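Local coordinates for protein arsenate Reductase (Corynebacterium glutamicum, PDB 3T38) that probably reduces arsenate to arsenite in a thioredoxin-dependent reaction and has a low molecular weight tyrosine phosphatase fold, at residues His124-Arg134 / Ile190-Asp198. Sequence-based numbering, arbitrary orientation.
Sequences HPLVLEILSER and IQEIIEEID
Ile-194 reaches across to helix 125-133 and sets its CD1 against the branch point of Ile-130, 3.6 Å from CB and 3.7 Å from CG2. The other branch of Ile-194, CG2, lies 4.3 Å from Leu-131 CD2. One turn earlier, Ile-190 lays CG2 against Val-127 CG2 at 4.1 Å, the two side chains crossing nearly at right angles, and places CG1 over one face of the His-124 imidazole, toward its rim. That ring is steadied by its role as N-cap: ND1 accepts from Leu-126 N in the ring plane.

At the far end, Arg-134 bends at chi3 (-94°) and brings NH2 within 2.9 Å of Asp-198 OD2. In this salt bridge the nitrogen stands above the carboxylate plane, and the two flat groups are turned 77° apart. Asp-198 OD1 is hydrogen-bonded to Tyr-105 OH, which helps fix the carboxylate, while Glu-195 OE1, 4.0 Å from Arg-134 NH1, probably adds a weaker attraction.

The axes of 125-133 and 190-198 cross at -57°, 10.5 Å apart at closest approach. Helix 94-106 touches both, with Ile-97 against Val-127 and Ile-194, so the apolar seam joins helices 94-106, 125-133 and 190-211 in the low molecular weight phosphatase fold.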
loop_
_atom_site.group_PDB
_atom_site.type_symbol
_atom_site.label_atom_id
_atom_site.label_comp_id
_atom_site.label_asym_id
_atom_site.label_seq_id
_atom_site.Cartn_x
_atom_site.Cartn_y
_atom_site.Cartn_z
ATOM N N HIS A 124 -14.929 -11.539 -5.758
ATOM C CA HIS A 124 -15.367 -12.892 -6.086
ATOM C C HIS A 124 -16.655 -12.783 -6.954
ATOM O O HIS A 124 -17.609 -12.128 -6.582
ATOM C CB HIS A 124 -15.632 -13.646 -4.776
ATOM C CG HIS A 124 -15.722 -15.126 -4.931
ATOM N ND1 HIS A 124 -16.666 -15.741 -5.733
ATOM C CD2 HIS A 124 -14.986 -16.120 -4.381
ATOM C CE1 HIS A 124 -16.509 -17.048 -5.667
ATOM N NE2 HIS A 124 -15.496 -17.305 -4.857
ATOM N N PRO A 125 -16.651 -13.391 -8.139
ATOM C CA PRO A 125 -17.791 -13.372 -9.054
ATOM C C PRO A 125 -19.102 -13.865 -8.453
ATOM O O PRO A 125 -20.155 -13.307 -8.754
ATOM C CB PRO A 125 -17.355 -14.347 -10.162
ATOM C CG PRO A 125 -15.944 -14.350 -10.162
ATOM C CD PRO A 125 -15.457 -13.980 -8.766
ATOM N N LEU A 126 -19.045 -14.905 -7.620
ATOM C CA LEU A 126 -20.237 -15.387 -6.898
ATOM C C LEU A 126 -20.792 -14.370 -5.884
ATOM O O LEU A 126 -22.014 -14.270 -5.683
ATOM C CB LEU A 126 -19.976 -16.726 -6.210
ATOM C CG LEU A 126 -20.441 -18.026 -6.856
ATOM C CD1 LEU A 126 -21.975 -18.265 -6.681
ATOM C CD2 LEU A 126 -20.014 -18.146 -8.361
ATOM N N VAL A 127 -19.926 -13.650 -5.204
ATOM C CA VAL A 127 -20.385 -12.506 -4.397
ATOM C C VAL A 127 -21.213 -11.534 -5.250
ATOM O O VAL A 127 -22.353 -11.218 -4.929
ATOM C CB VAL A 127 -19.188 -11.767 -3.730
ATOM C CG1 VAL A 127 -19.669 -10.509 -3.004
ATOM C CG2 VAL A 127 -18.478 -12.706 -2.795
ATOM N N LEU A 128 -20.650 -11.102 -6.353
ATOM C CA LEU A 128 -21.340 -10.230 -7.271
ATOM C C LEU A 128 -22.695 -10.812 -7.671
ATOM O O LEU A 128 -23.717 -10.128 -7.546
ATOM C CB LEU A 128 -20.491 -10.016 -8.538
ATOM C CG LEU A 128 -19.630 -8.763 -8.819
ATOM C CD1 LEU A 128 -19.102 -8.064 -7.586
ATOM C CD2 LEU A 128 -18.476 -9.046 -9.820
ATOM N N GLU A 129 -22.702 -12.058 -8.158
ATOM C CA GLU A 129 -23.934 -12.698 -8.592
ATOM C C GLU A 129 -25.006 -12.838 -7.475
ATOM O O GLU A 129 -26.167 -12.479 -7.717
ATOM C CB GLU A 129 -23.673 -14.035 -9.334
ATOM C CG GLU A 129 -24.990 -14.836 -9.674
ATOM C CD GLU A 129 -24.761 -16.140 -10.469
ATOM O OE1 GLU A 129 -23.593 -16.528 -10.700
ATOM O OE2 GLU A 129 -25.763 -16.769 -10.900
ATOM N N ILE A 130 -24.627 -13.331 -6.283
ATOM C CA ILE A 130 -25.595 -13.547 -5.190
ATOM C C ILE A 130 -26.180 -12.227 -4.671
ATOM O O ILE A 130 -27.393 -12.129 -4.443
ATOM C CB ILE A 130 -25.021 -14.317 -3.939
ATOM C CG1 ILE A 130 -24.301 -15.634 -4.275
ATOM C CG2 ILE A 130 -26.124 -14.577 -2.887
ATOM C CD1 ILE A 130 -25.111 -16.625 -4.921
ATOM N N LEU A 131 -25.319 -11.237 -4.440
ATOM C CA LEU A 131 -25.779 -9.921 -3.972
ATOM C C LEU A 131 -26.703 -9.345 -5.019
ATOM O O LEU A 131 -27.796 -8.903 -4.710
ATOM C CB LEU A 131 -24.608 -8.978 -3.703
ATOM C CG LEU A 131 -23.773 -9.331 -2.469
ATOM C CD1 LEU A 131 -22.701 -8.308 -2.286
ATOM C CD2 LEU A 131 -24.672 -9.481 -1.180
ATOM N N SER A 132 -26.255 -9.387 -6.270
ATOM C CA SER A 132 -27.125 -9.023 -7.403
ATOM C C SER A 132 -28.510 -9.699 -7.424
ATOM O O SER A 132 -29.504 -9.012 -7.644
ATOM C CB SER A 132 -26.408 -9.275 -8.718
ATOM O OG SER A 132 -27.277 -8.951 -9.764
ATOM N N GLU A 133 -28.570 -11.008 -7.158
ATOM C CA GLU A 133 -29.820 -11.806 -7.219
ATOM C C GLU A 133 -30.850 -11.406 -6.199
ATOM O O GLU A 133 -31.993 -11.824 -6.297
ATOM C CB GLU A 133 -29.563 -13.271 -6.912
ATOM C CG GLU A 133 -28.708 -14.016 -7.882
ATOM C CD GLU A 133 -28.754 -15.516 -7.609
ATOM O OE1 GLU A 133 -27.674 -16.161 -7.637
ATOM O OE2 GLU A 133 -29.878 -16.035 -7.364
ATOM N N ARG A 134 -30.428 -10.682 -5.173
ATOM C CA ARG A 134 -31.305 -10.305 -4.086
ATOM C C ARG A 134 -31.317 -8.794 -3.977
ATOM O O ARG A 134 -31.633 -8.251 -2.925
ATOM C CB ARG A 134 -30.878 -10.938 -2.756
ATOM C CG ARG A 134 -29.529 -10.464 -2.242
ATOM C CD ARG A 134 -29.172 -11.162 -0.961
ATOM N NE ARG A 134 -29.585 -10.366 0.164
ATOM C CZ ARG A 134 -29.687 -10.810 1.409
ATOM N NH1 ARG A 134 -29.405 -12.095 1.678
ATOM N NH2 ARG A 134 -30.096 -9.962 2.367
ATOM N N ILE A 190 -20.268 -19.838 -0.204
ATOM C CA ILE A 190 -20.420 -18.354 -0.306
ATOM C C ILE A 190 -21.849 -17.905 0.114
ATOM O O ILE A 190 -22.036 -16.927 0.855
ATOM C CB ILE A 190 -19.990 -17.756 -1.723
ATOM C CG1 ILE A 190 -18.472 -17.937 -1.962
ATOM C CG2 ILE A 190 -20.261 -16.228 -1.789
ATOM C CD1 ILE A 190 -17.593 -17.270 -0.844
ATOM N N GLN A 191 -22.828 -18.634 -0.398
ATOM C CA GLN A 191 -24.220 -18.614 0.024
ATOM C C GLN A 191 -24.411 -18.418 1.538
ATOM O O GLN A 191 -25.073 -17.475 1.950
ATOM C CB GLN A 191 -24.939 -19.944 -0.469
ATOM N N GLU A 192 -23.813 -19.301 2.341
ATOM C CA GLU A 192 -23.990 -19.326 3.792
ATOM C C GLU A 192 -23.277 -18.208 4.525
ATOM O O GLU A 192 -23.804 -17.636 5.472
ATOM C CB GLU A 192 -23.530 -20.679 4.324
ATOM C CG GLU A 192 -24.505 -21.837 3.976
ATOM C CD GLU A 192 -23.848 -23.222 4.044
ATOM O OE1 GLU A 192 -22.632 -23.345 3.766
ATOM O OE2 GLU A 192 -24.559 -24.204 4.355
ATOM N N ILE A 193 -22.073 -17.902 4.078
ATOM C CA ILE A 193 -21.326 -16.752 4.580
ATOM C C ILE A 193 -22.150 -15.440 4.384
ATOM O O ILE A 193 -22.176 -14.608 5.242
ATOM C CB ILE A 193 -19.939 -16.637 3.831
ATOM C CG1 ILE A 193 -19.037 -17.819 4.148
ATOM C CG2 ILE A 193 -19.181 -15.326 4.199
ATOM C CD1 ILE A 193 -17.841 -17.888 3.191
ATOM N N ILE A 194 -22.788 -15.262 3.231
ATOM C CA ILE A 194 -23.625 -14.082 2.992
ATOM C C ILE A 194 -24.744 -14.004 4.034
ATOM O O ILE A 194 -24.941 -12.958 4.634
ATOM C CB ILE A 194 -24.100 -14.007 1.506
ATOM C CG1 ILE A 194 -22.891 -13.656 0.637
ATOM C CG2 ILE A 194 -25.164 -12.989 1.301
ATOM C CD1 ILE A 194 -23.064 -13.723 -0.930
ATOM N N GLU A 195 -25.371 -15.148 4.328
ATOM C CA GLU A 195 -26.447 -15.252 5.337
ATOM C C GLU A 195 -25.949 -14.979 6.729
ATOM O O GLU A 195 -26.623 -14.317 7.480
ATOM C CB GLU A 195 -27.067 -16.642 5.376
ATOM C CG GLU A 195 -27.347 -17.194 4.031
ATOM C CD GLU A 195 -28.726 -16.822 3.539
ATOM O OE1 GLU A 195 -29.058 -15.584 3.627
ATOM O OE2 GLU A 195 -29.456 -17.766 3.088
ATOM N N GLU A 196 -24.794 -15.537 7.093
ATOM C CA GLU A 196 -24.278 -15.278 8.432
ATOM C C GLU A 196 -23.896 -13.799 8.585
ATOM O O GLU A 196 -24.203 -13.183 9.584
ATOM C CB GLU A 196 -23.123 -16.195 8.786
ATOM C CG GLU A 196 -22.377 -15.697 10.017
ATOM C CD GLU A 196 -21.349 -16.688 10.533
ATOM O OE1 GLU A 196 -20.844 -17.514 9.713
ATOM O OE2 GLU A 196 -21.045 -16.631 11.762
ATOM N N ILE A 197 -23.268 -13.229 7.575
ATOM C CA ILE A 197 -22.872 -11.874 7.656
ATOM C C ILE A 197 -24.085 -10.925 7.729
ATOM O O ILE A 197 -24.101 -9.993 8.541
ATOM C CB ILE A 197 -21.974 -11.527 6.463
ATOM C CG1 ILE A 197 -20.601 -12.235 6.613
ATOM C CG2 ILE A 197 -21.847 -9.970 6.280
ATOM C CD1 ILE A 197 -19.766 -12.147 5.241
ATOM N N ASP A 198 -25.100 -11.178 6.892
ATOM C CA ASP A 198 -26.346 -10.422 6.919
ATOM C C ASP A 198 -26.969 -10.386 8.324
ATOM O O ASP A 198 -27.278 -9.303 8.833
ATOM C CB ASP A 198 -27.357 -11.029 5.930
ATOM C CG ASP A 198 -28.524 -10.073 5.612
ATOM O OD1 ASP A 198 -28.423 -8.818 5.830
ATOM O OD2 ASP A 198 -29.548 -10.565 5.124
#